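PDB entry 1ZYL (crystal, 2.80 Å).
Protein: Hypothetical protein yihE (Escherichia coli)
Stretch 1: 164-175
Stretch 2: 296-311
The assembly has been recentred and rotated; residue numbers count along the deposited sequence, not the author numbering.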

ATOM      1  N   THR A 164      -7.188   9.702 -22.293  1.00 41.58           N
ATOM      2  CA  THR A 164      -8.553  10.145 -22.592  1.00 39.68           C
ATOM      3  C   THR A 164      -9.082  10.993 -21.443  1.00 38.46           C
ATOM      4  O   THR A 164      -9.759  11.994 -21.660  1.00 38.72           O
ATOM      5  CB  THR A 164      -9.557   8.966 -22.752  1.00 39.06           C
ATOM      6  OG1 THR A 164      -9.354   8.303 -24.005  1.00 38.79           O
ATOM      7  CG2 THR A 164     -10.985   9.478 -22.678  1.00 38.06           C
ATOM      8  N   LEU A 165      -8.767  10.574 -20.221  1.00 36.93           N
ATOM      9  CA  LEU A 165      -9.229  11.253 -19.019  1.00 35.79           C
ATOM     10  C   LEU A 165      -8.432  12.507 -18.663  1.00 35.35           C
ATOM     11  O   LEU A 165      -8.787  13.241 -17.742  1.00 35.96           O
ATOM     12  CB  LEU A 165      -9.204  10.267 -17.857  1.00 36.28           C
ATOM     13  CG  LEU A 165     -10.290  10.441 -16.805  1.00 36.22           C
ATOM     14  CD1 LEU A 165     -11.643  10.498 -17.486  1.00 37.55           C
ATOM     15  CD2 LEU A 165     -10.236   9.287 -15.835  1.00 35.64           C
ATOM     16  N   ILE A 166      -7.349  12.745 -19.393  1.00 33.06           N
ATOM     17  CA  ILE A 166      -6.508  13.911 -19.175  1.00 29.07           C
ATOM     18  C   ILE A 166      -6.936  14.974 -20.181  1.00 27.61           C
ATOM     19  O   ILE A 166      -6.910  14.733 -21.380  1.00 28.97           O
ATOM     20  CB  ILE A 166      -5.012  13.570 -19.432  1.00 29.41           C
ATOM     21  CG1 ILE A 166      -4.506  12.554 -18.395  1.00 28.99           C
ATOM     22  CG2 ILE A 166      -4.173  14.838 -19.406  1.00 27.99           C
ATOM     23  CD1 ILE A 166      -3.130  11.956 -18.713  1.00 23.06           C
ATOM     24  N   PRO A 167      -7.368  16.153 -19.709  1.00 26.32           N
ATOM     25  CA  PRO A 167      -7.787  17.227 -20.619  1.00 25.36           C
ATOM     26  C   PRO A 167      -6.812  17.424 -21.784  1.00 25.50           C
ATOM     27  O   PRO A 167      -5.610  17.618 -21.580  1.00 26.98           O
ATOM     28  CB  PRO A 167      -7.839  18.443 -19.702  1.00 23.91           C
ATOM     29  CG  PRO A 167      -8.386  17.865 -18.444  1.00 25.09           C
ATOM     30  CD  PRO A 167      -7.637  16.524 -18.308  1.00 26.69           C
ATOM     31  N   SER A 168      -7.331  17.372 -23.004  1.00 24.72           N
ATOM     32  CA  SER A 168      -6.499  17.537 -24.193  1.00 26.45           C
ATOM     33  C   SER A 168      -5.762  18.875 -24.196  1.00 28.10           C
ATOM     34  O   SER A 168      -6.299  19.884 -23.733  1.00 28.30           O
ATOM     35  CB  SER A 168      -7.366  17.438 -25.446  1.00 26.02           C
ATOM     36  OG  SER A 168      -8.387  18.430 -25.427  1.00 23.49           O
ATOM     37  N   GLY A 169      -4.545  18.891 -24.743  1.00 29.75           N
ATOM     38  CA  GLY A 169      -3.787  20.132 -24.780  1.00 31.64           C
ATOM     39  C   GLY A 169      -3.691  20.692 -23.372  1.00 32.10           C
ATOM     40  O   GLY A 169      -4.327  21.680 -23.005  1.00 34.31           O
ATOM     41  N   LEU A 170      -2.872  20.019 -22.587  1.00 31.04           N
ATOM     42  CA  LEU A 170      -2.625  20.308 -21.188  1.00 27.74           C
ATOM     43  C   LEU A 170      -1.953  18.973 -20.875  1.00 28.83           C
ATOM     44  O   LEU A 170      -1.145  18.841 -19.956  1.00 29.45           O
ATOM     45  CB  LEU A 170      -3.951  20.478 -20.450  1.00 23.88           C
ATOM     46  CG  LEU A 170      -3.982  20.177 -18.951  1.00 25.04           C
ATOM     47  CD1 LEU A 170      -4.896  21.159 -18.225  1.00 23.74           C
ATOM     48  CD2 LEU A 170      -4.451  18.739 -18.740  1.00 20.46           C
ATOM     49  N   LYS A 171      -2.283  17.992 -21.714  1.00 28.55           N
ATOM     50  CA  LYS A 171      -1.721  16.657 -21.634  1.00 29.56           C
ATOM     51  C   LYS A 171      -0.236  16.735 -21.992  1.00 29.67           C
ATOM     52  O   LYS A 171       0.605  16.106 -21.344  1.00 30.94           O
ATOM     53  CB  LYS A 171      -2.440  15.714 -22.613  1.00 29.64           C
ATOM     54  CG  LYS A 171      -1.721  14.388 -22.850  1.00 30.30           C
ATOM     55  CD  LYS A 171      -2.618  13.354 -23.520  1.00 33.90           C
ATOM     56  CE  LYS A 171      -3.714  12.865 -22.567  1.00 37.22           C
ATOM     57  NZ  LYS A 171      -4.785  12.051 -23.239  1.00 38.28           N
ATOM     58  N   ALA A 172       0.081  17.513 -23.022  1.00 28.66           N
ATOM     59  CA  ALA A 172       1.460  17.651 -23.463  1.00 26.95           C
ATOM     60  C   ALA A 172       2.357  18.090 -22.320  1.00 26.50           C
ATOM     61  O   ALA A 172       3.348  17.434 -22.001  1.00 26.10           O
ATOM     62  CB  ALA A 172       1.543  18.641 -24.587  1.00 25.40           C
ATOM     63  N   ALA A 173       2.003  19.207 -21.703  1.00 26.13           N
ATOM     64  CA  ALA A 173       2.785  19.735 -20.595  1.00 26.26           C
ATOM     65  C   ALA A 173       2.885  18.676 -19.512  1.00 27.02           C
ATOM     66  O   ALA A 173       3.958  18.444 -18.955  1.00 26.77           O
ATOM     67  CB  ALA A 173       2.121  20.984 -20.040  1.00 25.15           C
ATOM     68  N   PHE A 174       1.754  18.033 -19.225  1.00 26.42           N
ATOM     69  CA  PHE A 174       1.697  17.002 -18.200  1.00 23.69           C
ATOM     70  C   PHE A 174       2.610  15.833 -18.523  1.00 23.21           C
ATOM     71  O   PHE A 174       3.393  15.399 -17.679  1.00 23.62           O
ATOM     72  CB  PHE A 174       0.257  16.509 -18.013  1.00 21.28           C
ATOM     73  CG  PHE A 174       0.159  15.233 -17.240  1.00 20.56           C
ATOM     74  CD1 PHE A 174       0.311  14.005 -17.878  1.00 18.56           C
ATOM     75  CD2 PHE A 174      -0.010  15.253 -15.861  1.00 19.85           C
ATOM     76  CE1 PHE A 174       0.302  12.826 -17.157  1.00 17.45           C
ATOM     77  CE2 PHE A 174      -0.019  14.073 -15.125  1.00 18.40           C
ATOM     78  CZ  PHE A 174       0.139  12.859 -15.774  1.00 18.31           C
ATOM     79  N   LEU A 175       2.512  15.311 -19.737  1.00 22.69           N
ATOM     80  CA  LEU A 175       3.357  14.193 -20.111  1.00 22.47           C
ATOM     81  C   LEU A 175       4.822  14.613 -20.082  1.00 22.46           C
ATOM     82  O   LEU A 175       5.703  13.790 -19.872  1.00 23.29           O
ATOM     83  CB  LEU A 175       2.974  13.668 -21.499  1.00 21.25           C
ATOM     84  CG  LEU A 175       1.559  13.091 -21.656  1.00 20.93           C
ATOM     85  CD1 LEU A 175       1.425  12.384 -23.007  1.00 18.43           C
ATOM     86  CD2 LEU A 175       1.275  12.112 -20.533  1.00 20.72           C
TER
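Stretch 2, residues 296-311: WLTGEDYWLRQTATFI

Large aromatic residues often organise the packing of segments distant in sequence, and the contact between residues 164-175 and 296-311 of yihE is a compact example. Its centre is Trp303, whose CA-to-CB bond points toward the first stretch and whose side chain is buried, touching four of that stretch's side chains. Ile166 covers one face of the indole: its CG1 lies 3.6 Å from the centroid of the Trp303 six-membered ring and only 10° off the ring normal, a well-formed CH-pi contact. The edge of the same indole is directed at the face of Phe174, with ring centroids 5.0 Å apart and planes at 79°; the closest approach is 3.3 Å, from Phe174 CE2 to Trp303 CZ3. One flat side chain thus offers its face to one neighbour and its edge to another. Pro167 CD approaches Trp303 CD1 to 3.4 Å, and Leu170 CD2 rests 3.6 Å from Trp303 CB. Trp303 NE1 donates to Leu297 O at 2.8 Å, tying the indole to the 3-10 segment of its own stretch.

Stretch 2 begins with the end of a 3-10 segment; after Gly299 the chain enters a helix that includes Tyr302 to Ile311 and continues beyond the stretch. Stretch 1 is irregular until Leu170, the N-cap residue of a helix that begins at Lys171. The two helices run in nearly the same direction, crossing at 26° with a closest axial approach of 9.4 Å. The loop before Leu170 meets the 3-10 segment and the first part of the long helix; Phe174 spans from Trp303 to Phe310. Phe174 CE2 lies 3.8 Å from Phe310 CE1, the two rings inclined at 43°.

Farther out, the contacts are aliphatic. Leu170 CD1 reaches Leu304 CD2 at 3.4 Å; although the CA-to-CB bond of Leu304 points away, the end of its side chain comes nearer. At the 3-10 segment, Leu165 CD2 lies 4.1 Å from Leu297 CD1.

At the polar edge, no hydrogen bond crosses between the stretches. Thr307 OG1, like the indole nitrogen, bonds within its own stretch: it donates to Trp303 O at 2.5 Å, one helical turn back, and meets Phe174 CB at 3.6 Å as a packing neighbour. Pro167 CG sits 3.9 Å from Thr298 O, and Leu170 CD1 3.8 Å from Glu300 CB. Altogether 647 Å² is buried, summed over both sides, in a contact that is mainly apolar.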

ATOM      1  N   TRP A 296     -13.051  15.177  -9.108  1.00 24.10           N
ATOM      2  CA  TRP A 296     -12.123  16.137  -9.703  1.00 26.07           C
ATOM      3  C   TRP A 296     -11.210  15.538 -10.762  1.00 27.42           C
ATOM      4  O   TRP A 296     -10.781  16.234 -11.679  1.00 28.25           O
ATOM      5  CB  TRP A 296     -11.261  16.791  -8.612  1.00 25.61           C
ATOM      6  CG  TRP A 296     -11.286  16.043  -7.315  1.00 26.17           C
ATOM      7  CD1 TRP A 296     -12.232  16.131  -6.332  1.00 25.01           C
ATOM      8  CD2 TRP A 296     -10.357  15.046  -6.886  1.00 26.65           C
ATOM      9  NE1 TRP A 296     -11.948  15.248  -5.320  1.00 24.53           N
ATOM     10  CE2 TRP A 296     -10.803  14.567  -5.636  1.00 26.51           C
ATOM     11  CE3 TRP A 296      -9.188  14.510  -7.438  1.00 29.40           C
ATOM     12  CZ2 TRP A 296     -10.123  13.575  -4.930  1.00 29.12           C
ATOM     13  CZ3 TRP A 296      -8.507  13.519  -6.731  1.00 31.47           C
ATOM     14  CH2 TRP A 296      -8.979  13.064  -5.492  1.00 30.59           C
ATOM     15  N   LEU A 297     -10.917  14.250 -10.637  1.00 30.09           N
ATOM     16  CA  LEU A 297     -10.032  13.573 -11.576  1.00 31.39           C
ATOM     17  C   LEU A 297     -10.304  14.006 -13.012  1.00 32.30           C
ATOM     18  O   LEU A 297      -9.451  13.859 -13.877  1.00 33.60           O
ATOM     19  CB  LEU A 297     -10.195  12.055 -11.450  1.00 32.21           C
ATOM     20  CG  LEU A 297      -8.940  11.180 -11.555  1.00 33.41           C
ATOM     21  CD1 LEU A 297      -8.297  11.337 -12.913  1.00 33.85           C
ATOM     22  CD2 LEU A 297      -7.960  11.567 -10.461  1.00 35.22           C
ATOM     23  N   THR A 298     -11.484  14.561 -13.261  1.00 32.79           N
ATOM     24  CA  THR A 298     -11.846  14.983 -14.605  1.00 34.65           C
ATOM     25  C   THR A 298     -11.510  16.421 -15.006  1.00 36.07           C
ATOM     26  O   THR A 298     -11.271  16.684 -16.183  1.00 36.33           O
ATOM     27  CB  THR A 298     -13.351  14.715 -14.853  1.00 35.10           C
ATOM     28  OG1 THR A 298     -13.482  13.572 -15.703  1.00 34.07           O
ATOM     29  CG2 THR A 298     -14.042  15.920 -15.496  1.00 33.90           C
ATOM     30  N   GLY A 299     -11.490  17.346 -14.048  1.00 36.65           N
ATOM     31  CA  GLY A 299     -11.203  18.738 -14.367  1.00 37.70           C
ATOM     32  C   GLY A 299      -9.750  19.069 -14.662  1.00 38.77           C
ATOM     33  O   GLY A 299      -8.867  18.242 -14.453  1.00 39.78           O
ATOM     34  N   GLU A 300      -9.495  20.284 -15.150  1.00 39.06           N
ATOM     35  CA  GLU A 300      -8.131  20.714 -15.459  1.00 37.81           C
ATOM     36  C   GLU A 300      -7.378  21.040 -14.190  1.00 37.78           C
ATOM     37  O   GLU A 300      -6.254  20.587 -14.003  1.00 39.27           O
ATOM     38  CB  GLU A 300      -8.109  21.977 -16.299  1.00 36.40           C
ATOM     39  CG  GLU A 300      -9.018  22.007 -17.473  1.00 35.48           C
ATOM     40  CD  GLU A 300      -8.894  23.325 -18.189  1.00 36.22           C
ATOM     41  OE1 GLU A 300      -8.056  23.419 -19.116  1.00 35.94           O
ATOM     42  OE2 GLU A 300      -9.616  24.273 -17.799  1.00 34.04           O
ATOM     43  N   ASP A 301      -7.988  21.862 -13.340  1.00 37.05           N
ATOM     44  CA  ASP A 301      -7.364  22.265 -12.081  1.00 36.99           C
ATOM     45  C   ASP A 301      -6.516  21.131 -11.540  1.00 34.28           C
ATOM     46  O   ASP A 301      -5.340  21.305 -11.234  1.00 32.81           O
ATOM     47  CB  ASP A 301      -8.422  22.634 -11.031  1.00 40.17           C
ATOM     48  CG  ASP A 301      -9.162  23.920 -11.361  1.00 43.70           C
ATOM     49  OD1 ASP A 301      -9.875  23.949 -12.386  1.00 47.59           O
ATOM     50  OD2 ASP A 301      -9.035  24.902 -10.594  1.00 43.54           O
ATOM     51  N   TYR A 302      -7.128  19.961 -11.445  1.00 32.01           N
ATOM     52  CA  TYR A 302      -6.455  18.785 -10.938  1.00 30.57           C
ATOM     53  C   TYR A 302      -5.229  18.391 -11.750  1.00 29.28           C
ATOM     54  O   TYR A 302      -4.186  18.087 -11.181  1.00 29.27           O
ATOM     55  CB  TYR A 302      -7.444  17.625 -10.872  1.00 31.35           C
ATOM     56  CG  TYR A 302      -6.844  16.345 -10.365  1.00 31.36           C
ATOM     57  CD1 TYR A 302      -6.463  15.340 -11.244  1.00 31.59           C
ATOM     58  CD2 TYR A 302      -6.623  16.153  -9.002  1.00 32.10           C
ATOM     59  CE1 TYR A 302      -5.872  14.174 -10.779  1.00 33.81           C
ATOM     60  CE2 TYR A 302      -6.033  14.993  -8.526  1.00 32.55           C
ATOM     61  CZ  TYR A 302      -5.658  14.007  -9.420  1.00 33.83           C
ATOM     62  OH  TYR A 302      -5.053  12.861  -8.959  1.00 36.36           O
ATOM     63  N   TRP A 303      -5.341  18.392 -13.074  1.00 28.63           N
ATOM     64  CA  TRP A 303      -4.198  18.024 -13.907  1.00 27.65           C
ATOM     65  C   TRP A 303      -3.159  19.121 -14.017  1.00 26.25           C
ATOM     66  O   TRP A 303      -2.050  18.879 -14.475  1.00 25.98           O
ATOM     67  CB  TRP A 303      -4.647  17.570 -15.300  1.00 27.41           C
ATOM     68  CG  TRP A 303      -5.362  16.278 -15.225  1.00 30.05           C
ATOM     69  CD1 TRP A 303      -6.704  16.095 -15.117  1.00 32.21           C
ATOM     70  CD2 TRP A 303      -4.770  14.981 -15.087  1.00 33.06           C
ATOM     71  NE1 TRP A 303      -6.991  14.769 -14.911  1.00 33.17           N
ATOM     72  CE2 TRP A 303      -5.822  14.061 -14.888  1.00 32.86           C
ATOM     73  CE3 TRP A 303      -3.451  14.507 -15.108  1.00 34.46           C
ATOM     74  CZ2 TRP A 303      -5.599  12.696 -14.709  1.00 32.92           C
ATOM     75  CZ3 TRP A 303      -3.230  13.144 -14.930  1.00 34.72           C
ATOM     76  CH2 TRP A 303      -4.301  12.257 -14.732  1.00 34.31           C
ATOM     77  N   LEU A 304      -3.511  20.329 -13.598  1.00 26.95           N
ATOM     78  CA  LEU A 304      -2.550  21.419 -13.622  1.00 26.90           C
ATOM     79  C   LEU A 304      -1.747  21.312 -12.345  1.00 28.35           C
ATOM     80  O   LEU A 304      -0.528  21.421 -12.369  1.00 28.33           O
ATOM     81  CB  LEU A 304      -3.244  22.771 -13.672  1.00 24.83           C
ATOM     82  CG  LEU A 304      -3.947  23.090 -14.984  1.00 24.22           C
ATOM     83  CD1 LEU A 304      -4.502  24.491 -14.913  1.00 23.88           C
ATOM     84  CD2 LEU A 304      -2.981  22.954 -16.134  1.00 22.31           C
ATOM     85  N   ARG A 305      -2.442  21.086 -11.229  1.00 30.73           N
ATOM     86  CA  ARG A 305      -1.795  20.950  -9.927  1.00 31.53           C
ATOM     87  C   ARG A 305      -0.851  19.764  -9.945  1.00 28.93           C
ATOM     88  O   ARG A 305       0.244  19.822  -9.394  1.00 29.38           O
ATOM     89  CB  ARG A 305      -2.820  20.726  -8.810  1.00 35.08           C
ATOM     90  CG  ARG A 305      -3.819  21.846  -8.601  1.00 41.72           C
ATOM     91  CD  ARG A 305      -4.401  21.791  -7.189  1.00 47.24           C
ATOM     92  NE  ARG A 305      -5.769  22.304  -7.118  1.00 52.21           N
ATOM     93  CZ  ARG A 305      -6.835  21.670  -7.609  1.00 55.21           C
ATOM     94  NH1 ARG A 305      -8.040  22.215  -7.499  1.00 57.18           N
ATOM     95  NH2 ARG A 305      -6.701  20.489  -8.207  1.00 54.75           N
ATOM     96  N   GLN A 306      -1.295  18.686 -10.576  1.00 26.44           N
ATOM     97  CA  GLN A 306      -0.506  17.467 -10.660  1.00 24.15           C
ATOM     98  C   GLN A 306       0.760  17.757 -11.450  1.00 22.33           C
ATOM     99  O   GLN A 306       1.853  17.368 -11.043  1.00 22.45           O
ATOM    100  CB  GLN A 306      -1.319  16.367 -11.342  1.00 24.53           C
ATOM    101  CG  GLN A 306      -0.998  14.962 -10.881  1.00 25.78           C
ATOM    102  CD  GLN A 306      -1.357  14.731  -9.432  1.00 25.75           C
ATOM    103  OE1 GLN A 306      -2.472  15.031  -9.004  1.00 26.67           O
ATOM    104  NE2 GLN A 306      -0.415  14.184  -8.668  1.00 24.89           N
ATOM    105  N   THR A 307       0.604  18.454 -12.573  1.00 19.03           N
ATOM    106  CA  THR A 307       1.732  18.815 -13.426  1.00 15.40           C
ATOM    107  C   THR A 307       2.771  19.603 -12.633  1.00 13.69           C
ATOM    108  O   THR A 307       3.967  19.374 -12.730  1.00 13.75           O
ATOM    109  CB  THR A 307       1.252  19.666 -14.615  1.00 14.69           C
ATOM    110  OG1 THR A 307       0.326  18.900 -15.388  1.00 16.25           O
ATOM    111  CG2 THR A 307       2.413  20.077 -15.504  1.00 12.50           C
ATOM    112  N   ALA A 308       2.300  20.544 -11.841  1.00 12.83           N
ATOM    113  CA  ALA A 308       3.187  21.352 -11.039  1.00 12.99           C
ATOM    114  C   ALA A 308       3.815  20.502  -9.930  1.00 15.40           C
ATOM    115  O   ALA A 308       4.978  20.703  -9.572  1.00 18.25           O
ATOM    116  CB  ALA A 308       2.417  22.519 -10.448  1.00 10.87           C
ATOM    117  N   THR A 309       3.057  19.558  -9.380  1.00 15.62           N
ATOM    118  CA  THR A 309       3.601  18.706  -8.333  1.00 16.03           C
ATOM    119  C   THR A 309       4.737  17.863  -8.896  1.00 17.44           C
ATOM    120  O   THR A 309       5.768  17.687  -8.253  1.00 19.29           O
ATOM    121  CB  THR A 309       2.545  17.759  -7.742  1.00 17.38           C
ATOM    122  OG1 THR A 309       1.695  18.475  -6.832  1.00 14.70           O
ATOM    123  CG2 THR A 309       3.237  16.599  -7.007  1.00 16.96           C
ATOM    124  N   PHE A 310       4.554  17.331 -10.094  1.00 16.49           N
ATOM    125  CA  PHE A 310       5.607  16.532 -10.678  1.00 19.14           C
ATOM    126  C   PHE A 310       6.838  17.416 -10.874  1.00 22.95           C
ATOM    127  O   PHE A 310       7.914  17.106 -10.373  1.00 25.33           O
ATOM    128  CB  PHE A 310       5.141  15.911 -12.006  1.00 18.51           C
ATOM    129  CG  PHE A 310       4.151  14.778 -11.838  1.00 16.00           C
ATOM    130  CD1 PHE A 310       3.702  14.065 -12.940  1.00 14.40           C
ATOM    131  CD2 PHE A 310       3.691  14.404 -10.571  1.00 15.83           C
ATOM    132  CE1 PHE A 310       2.811  12.991 -12.788  1.00 13.29           C
ATOM    133  CE2 PHE A 310       2.798  13.332 -10.406  1.00 12.81           C
ATOM    134  CZ  PHE A 310       2.362  12.627 -11.517  1.00 11.54           C
ATOM    135  N   ILE A 311       6.678  18.530 -11.582  1.00 24.70           N
ATOM    136  CA  ILE A 311       7.795  19.441 -11.805  1.00 25.64           C
ATOM    137  C   ILE A 311       8.521  19.771 -10.501  1.00 28.28           C
ATOM    138  O   ILE A 311       9.750  19.886 -10.469  1.00 29.67           O
ATOM    139  CB  ILE A 311       7.319  20.759 -12.466  1.00 25.24           C
ATOM    140  CG1 ILE A 311       6.986  20.496 -13.937  1.00 24.66           C
ATOM    141  CG2 ILE A 311       8.397  21.848 -12.329  1.00 24.01           C
ATOM    142  CD1 ILE A 311       6.666  21.727 -14.733  1.00 22.64           C
TER